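Local coordinates for protein HcgC (Methanococcus maripaludis S2, PDB 5O4J) that probably transfers a methyl group from S-adenosylmethionine to a carbon of a pyridinol precursor during biosynthesis of the [Fe]-hydrogenase cofactor, at residues S119-L122 against I123-F126. Sequence-based numbering, arbitrary orientation.
Sequences SPDL and ISKF
Ser119 and Ile123 are joined across a single turn of helix, where Ile123 N donates to Ser119 O at 3.2 Å in a nearly straight bond (171°). The next i to i+4 bond, from Ser124 N to Pro120 O, is 2.9 Å long. After it the bonding shifts to i to i+3: Lys125 N turns back to Leu122 O, and a type I beta turn spans Ile123 to Phe126. Ser119 is the N-cap, and its short hydroxyl suits the place because, in one of its two modelled conformers, OG accepts from Leu122 N (3.0 Å). Pro120 follows at the first helical position, where its missing N-H costs no helical bond and its ring already fixes a helical phi. Farther along, Ser124 bends its own hydroxyl back on the backbone: with chi1 at 78°, OG lies between N and C and donates to Asp121 O at 2.6 Å. On the exposed side, Asp121 OD1 and Lys125 NZ form a long, weak salt bridge of 3.3 Å; the lysine, bent at chi2 and chi4, brings NZ to OD1 with the two side chains crossing at a slant and CG resting against Asp121 O. The apolar residues serve the buried side. Phe126 CE2 comes to 3.3 Å from Leu122 O, while its apolar contact with Leu122 CG is looser, at 4.4 Å. Both side chains pack on helix 91-99, Leu122 on Leu91 and Gln95, Phe126 on Leu98. Ile123, also buried, lies against Val118, Arg153 and Val156. The arrangement is a one-turn, N-capped helix with Leu122 and Ile123 buried and Asp121 exposed, followed by a beta turn, within the connection between parallel strands 108-111 and 130-134 of the Rossmann-like sheet, and it sets the Leu122 side chain about 5 Å from bound S-adenosyl-L-homocysteine.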
# COMPACT_ATOMS: atom_id res chain seq x y z
N SER A 119 23.53 -23.17 17.80
CA SER A 119 22.86 -24.46 17.84
C SER A 119 22.28 -24.71 19.23
O SER A 119 22.87 -24.30 20.23
CB SER A 119 23.83 -25.58 17.49
OG SER A 119 24.80 -25.72 18.51
N PRO A 120 21.14 -25.39 19.33
CA PRO A 120 20.67 -25.82 20.66
C PRO A 120 21.72 -26.64 21.40
O PRO A 120 21.78 -26.62 22.63
CB PRO A 120 19.43 -26.65 20.33
CG PRO A 120 18.95 -26.10 19.01
CD PRO A 120 20.21 -25.78 18.26
N ASP A 121 22.56 -27.37 20.65
CA ASP A 121 23.62 -28.16 21.27
C ASP A 121 24.58 -27.27 22.07
O ASP A 121 24.97 -27.61 23.19
CB ASP A 121 24.37 -28.93 20.18
CG ASP A 121 25.33 -29.97 20.74
OD1 ASP A 121 25.99 -29.70 21.77
OD2 ASP A 121 25.43 -31.06 20.15
N LEU A 122 24.99 -26.13 21.49
CA LEU A 122 25.90 -25.24 22.20
C LEU A 122 25.22 -24.59 23.41
O LEU A 122 25.81 -24.49 24.49
CB LEU A 122 26.44 -24.16 21.26
CG LEU A 122 27.33 -23.09 21.89
CD1 LEU A 122 28.56 -23.71 22.54
CD2 LEU A 122 27.75 -22.07 20.85
N ILE A 123 23.97 -24.16 23.25
CA ILE A 123 23.23 -23.58 24.36
C ILE A 123 23.11 -24.59 25.50
O ILE A 123 23.22 -24.23 26.68
CB ILE A 123 21.86 -23.08 23.88
CG1 ILE A 123 22.06 -21.95 22.87
CG2 ILE A 123 20.99 -22.66 25.08
CD1 ILE A 123 20.79 -21.41 22.28
N SER A 124 22.88 -25.86 25.17
CA SER A 124 22.72 -26.89 26.18
C SER A 124 23.97 -27.07 27.04
O SER A 124 23.90 -27.73 28.08
CB SER A 124 22.36 -28.22 25.53
OG SER A 124 23.51 -28.83 24.96
N LYS A 125 25.10 -26.51 26.64
CA LYS A 125 26.32 -26.63 27.42
C LYS A 125 26.36 -25.68 28.60
O LYS A 125 27.28 -25.78 29.42
CB LYS A 125 27.54 -26.40 26.52
CG LYS A 125 27.56 -27.31 25.29
CD LYS A 125 28.87 -28.05 25.15
CE LYS A 125 28.82 -29.08 24.02
NZ LYS A 125 27.96 -30.25 24.35
N PHE A 126 25.38 -24.79 28.72
CA PHE A 126 25.31 -23.83 29.82
C PHE A 126 24.21 -24.22 30.79
O PHE A 126 23.30 -25.00 30.47
CB PHE A 126 25.08 -22.42 29.27
CG PHE A 126 26.09 -22.01 28.25
CD1 PHE A 126 27.38 -21.68 28.63
CD2 PHE A 126 25.77 -21.99 26.90
CE1 PHE A 126 28.33 -21.31 27.69
CE2 PHE A 126 26.71 -21.63 25.96
CZ PHE A 126 27.99 -21.29 26.35